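Local coordinates for protein putative mRNA interferase YoeB (Agrobacterium tumefaciens, PDB 6N90) that probably acts as the ribosome-dependent mRNA endonuclease (mRNA interferase) toxin of a type II toxin-antitoxin system, at residues K2-L7 against E76-V81; W10-F15 against Q83-Y88. All coordinates share one frame; numbering follows the deposited sequence.

Contact 1: K2-L7 against E76-V81; sequences KLVWTL and EQRLEV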
ATOM      1  N   LYS A   2       8.556   0.869  -4.844  1.00 24.89           N
ATOM      2  CA  LYS A   2       7.490   0.127  -4.186  1.00 24.53           C
ATOM      3  C   LYS A   2       6.981   0.873  -2.958  1.00 23.43           C
ATOM      4  O   LYS A   2       7.699   1.665  -2.359  1.00 22.57           O
ATOM      5  CB  LYS A   2       7.970  -1.279  -3.822  1.00 25.56           C
ATOM      6  CG  LYS A   2       8.451  -2.045  -5.047  1.00 30.46           C
ATOM      7  CD  LYS A   2       8.582  -3.553  -4.852  1.00 34.40           C
ATOM      8  CE  LYS A   2       8.809  -4.200  -6.225  1.00 37.83           C
ATOM      9  NZ  LYS A   2       8.799  -5.686  -6.196  1.00 44.13           N
ATOM     10  N   LEU A   3       5.719   0.636  -2.618  1.00 18.69           N
ATOM     11  CA  LEU A   3       5.104   1.204  -1.436  1.00 18.07           C
ATOM     12  C   LEU A   3       4.820   0.046  -0.487  1.00 16.00           C
ATOM     13  O   LEU A   3       4.095  -0.870  -0.836  1.00 17.63           O
ATOM     14  CB  LEU A   3       3.813   1.966  -1.802  1.00 16.79           C
ATOM     15  CG  LEU A   3       2.992   2.511  -0.646  1.00 16.90           C
ATOM     16  CD1 LEU A   3       3.766   3.518   0.134  1.00 17.76           C
ATOM     17  CD2 LEU A   3       1.733   3.182  -1.221  1.00 16.08           C
ATOM     18  N   VAL A   4       5.430   0.066   0.693  1.00 16.79           N
ATOM     19  CA  VAL A   4       5.306  -1.024   1.663  1.00 16.39           C
ATOM     20  C   VAL A   4       4.585  -0.602   2.947  1.00 17.81           C
ATOM     21  O   VAL A   4       4.976   0.347   3.609  1.00 18.51           O
ATOM     22  CB  VAL A   4       6.697  -1.588   2.045  1.00 17.48           C
ATOM     23  CG1 VAL A   4       6.508  -2.770   2.956  1.00 18.03           C
ATOM     24  CG2 VAL A   4       7.472  -1.952   0.784  1.00 17.39           C
ATOM     25  N   TRP A   5       3.498  -1.300   3.273  1.00 16.88           N
ATOM     26  CA  TRP A   5       2.801  -1.091   4.537  1.00 18.26           C
ATOM     27  C   TRP A   5       3.034  -2.239   5.502  1.00 19.90           C
ATOM     28  O   TRP A   5       3.119  -3.385   5.108  1.00 18.65           O
ATOM     29  CB  TRP A   5       1.294  -0.999   4.328  1.00 18.11           C
ATOM     30  CG  TRP A   5       0.877   0.001   3.330  1.00 16.67           C
ATOM     31  CD1 TRP A   5       0.868  -0.147   1.964  1.00 16.41           C
ATOM     32  CD2 TRP A   5       0.346   1.297   3.601  1.00 15.02           C
ATOM     33  NE1 TRP A   5       0.364   0.992   1.373  1.00 14.75           N
ATOM     34  CE2 TRP A   5       0.050   1.898   2.358  1.00 15.11           C
ATOM     35  CE3 TRP A   5       0.109   2.027   4.772  1.00 16.14           C
ATOM     36  CZ2 TRP A   5      -0.487   3.184   2.258  1.00 15.95           C
ATOM     37  CZ3 TRP A   5      -0.430   3.302   4.664  1.00 16.69           C
ATOM     38  CH2 TRP A   5      -0.702   3.873   3.415  1.00 16.67           C
ATOM     39  N   THR A   6       3.017  -1.930   6.784  1.00 26.20           N
ATOM     40  CA  THR A   6       2.973  -2.973   7.800  1.00 28.67           C
ATOM     41  C   THR A   6       1.538  -3.365   8.126  1.00 29.87           C
ATOM     42  O   THR A   6       0.593  -2.749   7.625  1.00 25.48           O
ATOM     43  CB  THR A   6       3.672  -2.511   9.074  1.00 24.88           C
ATOM     44  OG1 THR A   6       2.978  -1.377   9.605  1.00 23.46           O
ATOM     45  CG2 THR A   6       5.113  -2.118   8.746  1.00 26.44           C
ATOM     46  N   LEU A   7       1.379  -4.393   8.954  1.00 31.10           N
ATOM     47  CA  LEU A   7       0.053  -4.770   9.447  1.00 32.46           C
ATOM     48  C   LEU A   7      -0.618  -3.568  10.091  1.00 26.86           C
ATOM     49  O   LEU A   7      -1.764  -3.235   9.770  1.00 28.22           O
ATOM     50  CB  LEU A   7       0.142  -5.923  10.452  1.00 36.54           C
ATOM     51  CG  LEU A   7       0.374  -7.326   9.882  1.00 45.37           C
ATOM     52  CD1 LEU A   7       0.470  -8.352  11.005  1.00 49.54           C
ATOM     53  CD2 LEU A   7      -0.731  -7.702   8.891  1.00 46.52           C
ATOM     54  N   GLU A  76      15.676   0.775  -8.057  1.00 40.41           N
ATOM     55  CA  GLU A  76      14.818  -0.144  -7.315  1.00 43.11           C
ATOM     56  C   GLU A  76      14.763   0.264  -5.848  1.00 40.60           C
ATOM     57  O   GLU A  76      15.542  -0.238  -5.030  1.00 38.95           O
ATOM     58  CB  GLU A  76      15.316  -1.585  -7.455  1.00 45.03           C
ATOM     59  CG  GLU A  76      14.332  -2.637  -6.945  1.00 51.23           C
ATOM     60  CD  GLU A  76      14.707  -4.043  -7.381  1.00 54.88           C
ATOM     61  OE1 GLU A  76      15.291  -4.184  -8.474  1.00 56.28           O
ATOM     62  OE2 GLU A  76      14.407  -5.007  -6.642  1.00 62.12           O
ATOM     63  N   GLN A  77      13.856   1.193  -5.536  1.00 35.31           N
ATOM     64  CA  GLN A  77      13.687   1.737  -4.191  1.00 29.01           C
ATOM     65  C   GLN A  77      12.334   1.355  -3.600  1.00 25.81           C
ATOM     66  O   GLN A  77      11.474   0.818  -4.307  1.00 21.42           O
ATOM     67  CB  GLN A  77      13.823   3.264  -4.200  1.00 32.44           C
ATOM     68  CG  GLN A  77      15.122   3.793  -4.791  1.00 36.55           C
ATOM     69  CD  GLN A  77      15.229   5.307  -4.728  1.00 43.40           C
ATOM     70  OE1 GLN A  77      14.498   5.965  -3.985  1.00 47.44           O
ATOM     71  NE2 GLN A  77      16.140   5.872  -5.526  1.00 39.38           N
ATOM     72  N   ARG A  78      12.158   1.629  -2.312  1.00 20.76           N
ATOM     73  CA  ARG A  78      10.850   1.418  -1.661  1.00 20.79           C
ATOM     74  C   ARG A  78      10.589   2.466  -0.584  1.00 22.25           C
ATOM     75  O   ARG A  78      11.518   2.978   0.049  1.00 21.37           O
ATOM     76  CB  ARG A  78      10.761   0.003  -1.065  1.00 22.92           C
ATOM     77  CG  ARG A  78      11.764  -0.241   0.076  1.00 25.19           C
ATOM     78  CD  ARG A  78      11.786  -1.705   0.522  1.00 30.69           C
ATOM     79  NE  ARG A  78      12.630  -1.888   1.703  1.00 32.58           N
ATOM     80  CZ  ARG A  78      13.942  -2.111   1.667  1.00 30.85           C
ATOM     81  NH1 ARG A  78      14.584  -2.181   0.509  1.00 30.77           N
ATOM     82  NH2 ARG A  78      14.614  -2.257   2.800  1.00 28.62           N
ATOM     83  N   LEU A  79       9.320   2.840  -0.416  1.00 17.39           N
ATOM     84  CA  LEU A  79       8.927   3.683   0.694  1.00 18.36           C
ATOM     85  C   LEU A  79       8.176   2.789   1.650  1.00 18.34           C
ATOM     86  O   LEU A  79       7.196   2.169   1.259  1.00 16.86           O
ATOM     87  CB  LEU A  79       8.031   4.846   0.249  1.00 18.58           C
ATOM     88  CG  LEU A  79       7.745   5.875   1.349  1.00 24.23           C
ATOM     89  CD1 LEU A  79       7.561   7.253   0.748  1.00 29.56           C
ATOM     90  CD2 LEU A  79       6.503   5.496   2.118  1.00 24.83           C
ATOM     91  N   GLU A  80       8.646   2.724   2.891  1.00 16.53           N
ATOM     92  CA  GLU A  80       8.009   1.894   3.913  1.00 20.15           C
ATOM     93  C   GLU A  80       7.223   2.805   4.822  1.00 18.30           C
ATOM     94  O   GLU A  80       7.808   3.694   5.443  1.00 17.36           O
ATOM     95  CB  GLU A  80       9.041   1.138   4.756  1.00 24.40           C
ATOM     96  CG  GLU A  80       9.648  -0.112   4.168  1.00 29.39           C
ATOM     97  CD  GLU A  80      10.729  -0.667   5.085  1.00 36.96           C
ATOM     98  OE1 GLU A  80      10.528  -1.765   5.650  1.00 39.13           O
ATOM     99  OE2 GLU A  80      11.774   0.003   5.241  1.00 45.13           O
ATOM    100  N   VAL A  81       5.913   2.589   4.927  1.00 18.48           N
ATOM    101  CA  VAL A  81       5.104   3.348   5.872  1.00 19.09           C
ATOM    102  C   VAL A  81       5.001   2.595   7.194  1.00 19.58           C
ATOM    103  O   VAL A  81       4.508   1.467   7.235  1.00 19.77           O
ATOM    104  CB  VAL A  81       3.690   3.605   5.337  1.00 19.00           C
ATOM    105  CG1 VAL A  81       2.859   4.440   6.361  1.00 18.22           C
ATOM    106  CG2 VAL A  81       3.767   4.255   3.970  1.00 20.43           C
TER
HETATM  107  O   HOH W   1       6.131  -0.767   5.905  1.00 28.15           O

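Contact 2: W10-F15 against Q83-Y88; sequences WDDYEF and QCRFHY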
ATOM      1  N   TRP A  10      -1.279  -0.341   7.651  1.00 17.13           N
ATOM      2  CA  TRP A  10      -2.409  -0.581   6.737  1.00 18.23           C
ATOM      3  C   TRP A  10      -3.737  -0.562   7.495  1.00 18.82           C
ATOM      4  O   TRP A  10      -4.746  -0.025   7.008  1.00 17.41           O
ATOM      5  CB  TRP A  10      -2.245  -1.908   5.987  1.00 17.60           C
ATOM      6  CG  TRP A  10      -3.329  -2.113   4.938  1.00 17.16           C
ATOM      7  CD1 TRP A  10      -4.356  -3.041   4.976  1.00 19.49           C
ATOM      8  CD2 TRP A  10      -3.518  -1.359   3.723  1.00 17.33           C
ATOM      9  NE1 TRP A  10      -5.159  -2.900   3.854  1.00 19.07           N
ATOM     10  CE2 TRP A  10      -4.664  -1.885   3.073  1.00 17.70           C
ATOM     11  CE3 TRP A  10      -2.823  -0.305   3.114  1.00 17.62           C
ATOM     12  CZ2 TRP A  10      -5.114  -1.397   1.848  1.00 17.78           C
ATOM     13  CZ3 TRP A  10      -3.278   0.187   1.895  1.00 18.06           C
ATOM     14  CH2 TRP A  10      -4.424  -0.355   1.278  1.00 17.92           C
ATOM     15  N   ASP A  11      -3.738  -1.110   8.704  1.00 19.57           N
ATOM     16  CA  ASP A  11      -4.947  -1.082   9.530  1.00 23.02           C
ATOM     17  C   ASP A  11      -5.383   0.351   9.817  1.00 21.83           C
ATOM     18  O   ASP A  11      -6.566   0.684   9.706  1.00 23.84           O
ATOM     19  CB  ASP A  11      -4.726  -1.850  10.839  1.00 27.56           C
ATOM     20  CG  ASP A  11      -4.945  -3.341  10.673  1.00 32.58           C
ATOM     21  OD1 ASP A  11      -5.683  -3.731   9.733  1.00 39.38           O
ATOM     22  OD2 ASP A  11      -4.390  -4.114  11.484  1.00 40.43           O
ATOM     23  N   ASP A  12      -4.433   1.212  10.167  1.00 20.62           N
ATOM     24  CA  ASP A  12      -4.807   2.591  10.405  1.00 19.27           C
ATOM     25  C   ASP A  12      -5.202   3.347   9.155  1.00 17.67           C
ATOM     26  O   ASP A  12      -6.053   4.245   9.222  1.00 17.24           O
ATOM     27  CB  ASP A  12      -3.690   3.308  11.118  1.00 22.23           C
ATOM     28  CG  ASP A  12      -3.646   2.958  12.593  1.00 27.36           C
ATOM     29  OD1 ASP A  12      -4.695   2.532  13.155  1.00 25.84           O
ATOM     30  OD2 ASP A  12      -2.561   3.100  13.179  1.00 24.12           O
ATOM     31  N   TYR A  13      -4.603   2.994   8.015  1.00 15.87           N
ATOM     32  CA  TYR A  13      -5.035   3.591   6.742  1.00 14.76           C
ATOM     33  C   TYR A  13      -6.468   3.179   6.439  1.00 17.06           C
ATOM     34  O   TYR A  13      -7.264   4.002   6.015  1.00 17.04           O
ATOM     35  CB  TYR A  13      -4.115   3.155   5.614  1.00 16.51           C
ATOM     36  CG  TYR A  13      -4.329   3.794   4.247  1.00 14.41           C
ATOM     37  CD1 TYR A  13      -3.986   5.125   4.003  1.00 15.43           C
ATOM     38  CD2 TYR A  13      -4.763   3.016   3.181  1.00 15.53           C
ATOM     39  CE1 TYR A  13      -4.129   5.679   2.719  1.00 15.80           C
ATOM     40  CE2 TYR A  13      -4.921   3.552   1.909  1.00 16.66           C
ATOM     41  CZ  TYR A  13      -4.618   4.879   1.682  1.00 15.34           C
ATOM     42  OH  TYR A  13      -4.768   5.388   0.406  1.00 18.02           O
ATOM     43  N   GLU A  14      -6.799   1.929   6.749  1.00 17.02           N
ATOM     44  CA  GLU A  14      -8.153   1.434   6.561  1.00 19.68           C
ATOM     45  C   GLU A  14      -9.080   2.218   7.489  1.00 19.76           C
ATOM     46  O   GLU A  14     -10.169   2.629   7.089  1.00 18.69           O
ATOM     47  CB  GLU A  14      -8.230  -0.060   6.872  1.00 22.28           C
ATOM     48  CG  GLU A  14      -7.859  -0.958   5.703  1.00 26.88           C
ATOM     49  CD  GLU A  14      -8.943  -1.966   5.375  1.00 32.44           C
ATOM     50  OE1 GLU A  14     -10.125  -1.687   5.668  1.00 36.94           O
ATOM     51  OE2 GLU A  14      -8.612  -3.038   4.825  1.00 39.27           O
ATOM     52  N   PHE A  15      -8.640   2.424   8.730  1.00 19.11           N
ATOM     53  CA  PHE A  15      -9.423   3.182   9.701  1.00 19.55           C
ATOM     54  C   PHE A  15      -9.789   4.546   9.134  1.00 19.50           C
ATOM     55  O   PHE A  15     -10.943   4.993   9.246  1.00 19.81           O
ATOM     56  CB  PHE A  15      -8.645   3.343  11.010  1.00 19.33           C
ATOM     57  CG  PHE A  15      -9.286   4.299  11.973  1.00 18.35           C
ATOM     58  CD1 PHE A  15     -10.267   3.859  12.839  1.00 20.05           C
ATOM     59  CD2 PHE A  15      -8.904   5.637  12.013  1.00 19.30           C
ATOM     60  CE1 PHE A  15     -10.873   4.751  13.757  1.00 18.97           C
ATOM     61  CE2 PHE A  15      -9.504   6.528  12.925  1.00 20.65           C
ATOM     62  CZ  PHE A  15     -10.489   6.072  13.796  1.00 21.29           C
ATOM     63  N   GLN A  83       3.812   4.281  10.220  1.00 19.83           N
ATOM     64  CA  GLN A  83       2.630   4.775  10.933  1.00 21.32           C
ATOM     65  C   GLN A  83       1.901   5.837  10.102  1.00 19.01           C
ATOM     66  O   GLN A  83       2.541   6.574   9.367  1.00 17.12           O
ATOM     67  CB  GLN A  83       3.068   5.323  12.315  1.00 24.13           C
ATOM     68  CG  GLN A  83       2.379   6.574  12.828  1.00 29.63           C
ATOM     69  CD  GLN A  83       3.035   7.103  14.106  1.00 33.04           C
ATOM     70  OE1 GLN A  83       3.945   6.474  14.671  1.00 33.86           O
ATOM     71  NE2 GLN A  83       2.589   8.265  14.553  1.00 35.47           N
ATOM     72  N   CYS A  84       0.576   5.925  10.199  1.00 17.36           N
ATOM     73  CA  CYS A  84      -0.144   7.031   9.573  1.00 18.14           C
ATOM     74  C   CYS A  84      -1.306   7.481  10.477  1.00 18.89           C
ATOM     75  O   CYS A  84      -2.410   7.813  10.017  1.00 19.06           O
ATOM     76  CB  CYS A  84      -0.649   6.640   8.167  1.00 19.12           C
ATOM     77  SG  CYS A  84      -1.913   5.357   8.161  1.00 20.28           S
ATOM     78  N   ARG A  85      -1.026   7.492  11.777  1.00 19.18           N
ATOM     79  CA  ARG A  85      -2.012   7.825  12.800  1.00 19.55           C
ATOM     80  C   ARG A  85      -1.275   8.071  14.117  1.00 19.52           C
ATOM     81  O   ARG A  85      -0.301   7.386  14.405  1.00 19.17           O
ATOM     82  CB  ARG A  85      -3.030   6.690  12.947  1.00 20.03           C
ATOM     83  CG  ARG A  85      -4.279   7.042  13.757  1.00 20.96           C
ATOM     84  CD  ARG A  85      -5.264   5.879  13.700  1.00 21.44           C
ATOM     85  NE  ARG A  85      -6.395   6.057  14.606  1.00 22.37           N
ATOM     86  CZ  ARG A  85      -7.107   5.050  15.109  1.00 19.61           C
ATOM     87  NH1 ARG A  85      -6.808   3.797  14.809  1.00 20.49           N
ATOM     88  NH2 ARG A  85      -8.113   5.301  15.928  1.00 21.79           N
ATOM     89  N   PHE A  86      -1.736   9.053  14.884  1.00 18.32           N
ATOM     90  CA  PHE A  86      -1.185   9.399  16.203  1.00 20.93           C
ATOM     91  C   PHE A  86       0.198  10.049  16.150  1.00 25.95           C
ATOM     92  O   PHE A  86       0.810  10.175  15.085  1.00 22.72           O
ATOM     93  CB  PHE A  86      -1.123   8.163  17.114  1.00 19.64           C
ATOM     94  CG  PHE A  86      -2.448   7.476  17.274  1.00 18.64           C
ATOM     95  CD1 PHE A  86      -3.554   8.184  17.733  1.00 20.08           C
ATOM     96  CD2 PHE A  86      -2.582   6.133  16.975  1.00 18.36           C
ATOM     97  CE1 PHE A  86      -4.770   7.559  17.874  1.00 19.42           C
ATOM     98  CE2 PHE A  86      -3.794   5.503  17.112  1.00 20.05           C
ATOM     99  CZ  PHE A  86      -4.895   6.223  17.552  1.00 20.68           C
ATOM    100  N   HIS A  87       0.684  10.475  17.314  1.00 27.77           N
ATOM    101  CA  HIS A  87       2.060  10.976  17.424  1.00 32.65           C
ATOM    102  C   HIS A  87       3.070   9.827  17.353  1.00 35.42           C
ATOM    103  O   HIS A  87       2.710   8.677  17.614  1.00 34.08           O
ATOM    104  CB  HIS A  87       2.229  11.779  18.714  1.00 38.71           C
ATOM    105  CG  HIS A  87       1.586  13.131  18.663  1.00 44.63           C
ATOM    106  ND1 HIS A  87       2.207  14.226  18.108  1.00 50.43           N
ATOM    107  CD2 HIS A  87       0.373  13.558  19.095  1.00 45.86           C
ATOM    108  CE1 HIS A  87       1.404  15.276  18.198  1.00 50.81           C
ATOM    109  NE2 HIS A  87       0.289  14.897  18.794  1.00 50.49           N
ATOM    110  N   TYR A  88       4.326  10.164  17.028  1.00 30.00           N
ATOM    111  CA  TYR A  88       5.342   9.225  16.497  1.00 30.00           C
ATOM    112  C   TYR A  88       5.291   7.778  16.953  1.00 30.00           C
ATOM    113  O   TYR A  88       6.100   6.962  16.474  1.00 30.00           O
ATOM    114  CB  TYR A  88       6.764   9.740  16.793  1.00 30.00           C
ATOM    115  CG  TYR A  88       7.042  11.051  16.127  1.00 30.00           C
ATOM    116  CD1 TYR A  88       6.407  11.349  14.947  1.00 30.00           C
ATOM    117  CD2 TYR A  88       7.953  11.983  16.649  1.00 30.00           C
ATOM    118  CE1 TYR A  88       6.600  12.518  14.325  1.00 30.00           C
ATOM    119  CE2 TYR A  88       8.177  13.207  15.986  1.00 30.00           C
ATOM    120  CZ  TYR A  88       7.492  13.444  14.810  1.00 30.00           C
ATOM    121  OH  TYR A  88       7.630  14.595  14.072  1.00 30.00           O
TER
HETATM  122  O   HOH W   2      -0.546   3.805  11.852  1.00 20.32           O
HETATM  123  O   HOH W   3      -0.424   4.209  14.782  1.00 28.19           O

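Contact 1: K2-L7 against E76-V81
Val-4 and Val-81 hold the same rotamer, CG1 anti to the backbone N (chi1 -176° and -179°), yet serve opposite faces of a parallel strand pair. Leu-3, also with its CG anti to N, swings CD1 across obliquely to Val-81 CG2, 3.9 Å away, and to Leu-79 CD2. Trp-5 has CG anti to its carbonyl carbon (chi1 -54°), which lays the indole alongside Val-81: its CZ3 corner lies 3.9 Å from Val-81 CG1, and Val-81 CG2 sits above the ring face, toward its rim. On the other face, the Val-4 CB meets the Glu-80 CG, and the CB atoms of Lys-2 and Arg-78 pair while their charged ends lead away. Four backbone bonds join the strands in parallel ladder fashion. Lys-2 N donates to a lone pair of Gln-77 O at 3.0 Å. Leu-79 N to Lys-2 O, Val-4 N to Leu-79 O and Val-81 N to Val-4 O follow, each 2.8 Å and nearly along the C=O axis. Val-4 O accepts a second hydrogen bond from a water that also donates to Val-81 O, at 3.1 Å, and so links the two strands; Val-81 O is also hydrogen-bonded to Ser-9 OG. Glu-80 turns its carboxylate to Arg-69 of the adjoining strand, and Leu-3, Val-4 and Trp-5 pair antiparallel with the second subunit, continuing the sheet across the dimer. The chemistry is thus two-sided: Leu-3, Trp-5, Leu-79 and Val-81 form an apolar layer, all but Val-81 touching helix 21-36, whereas the reverse face carries Lys-2, Arg-78 and Glu-80 around the buried Val-4.

Contact 2: W10-F15 against Q83-Y88
Arg-85 NH1 donates to Asp-12 OD1 at 3.0 Å in a salt bridge with an N-H...O angle of 159°. The acceptor lies in the guanidinium plane, but the donor reaches OD1 from above the carboxylate plane, the two flat groups standing 89° apart. The other oxygen, OD2, accepts hydrogen bonds from two waters: one, at 2.5 Å from OD2, accepts from Cys-84 N, while the second also donates to Arg-85 O. One carboxylate therefore ties the helix to both the side chain and the backbone of 84-85, and these donors probably stabilise its negative charge and favour the ionised form. The extended Arg-85 chain, CG anti to the backbone N, passes its CD 3.4 Å from Asp-12 OD1 and carries the guanidinium flat onto Phe-15. This is a cation-pi stack: CZ is 3.6 Å from the ring centroid, with the planes 13° apart. Phe-86 lies with its ring centre over Arg-85 CG and puts its CZ on the guanidinium face opposite Phe-15. Deeper in, Cys-84 SG lies 4.0 Å from Tyr-13 CB, against the helix backbone. Helix 7-19 is thereby joined to the C-terminal part of strand 76-84. Behind Tyr-13 and Cys-84 packs helix 21-36, where Asn-28 bonds the Tyr-13 hydroxyl; strand 64-73, the sheet neighbour of strand 76-84, supplies His-64, whose ND1 is hydrogen-bonded to Phe-86 N.

Contacts 1 and 2 have centres 14 Å apart and lie one after the other along strand 76-84: contact 1 uses its first part, contact 2 its C-terminal part and the segment beyond. Their partners, strand 2-5 and helix 7-19, are consecutive in the chain, so the N-terminal strand and then the helix after it meet successive parts of the C-terminal chain. The segments alternate in sequence, 2-7, 10-15, 76-81 and 83-88. The contacts touch where Trp-5 CH2 packs on Tyr-13 CD1 at 3.6 Å and the Trp-5 indole meets Trp-10 edge-to-face. Both also touch the second subunit, so the region where the two chain ends meet lies at the dimer interface.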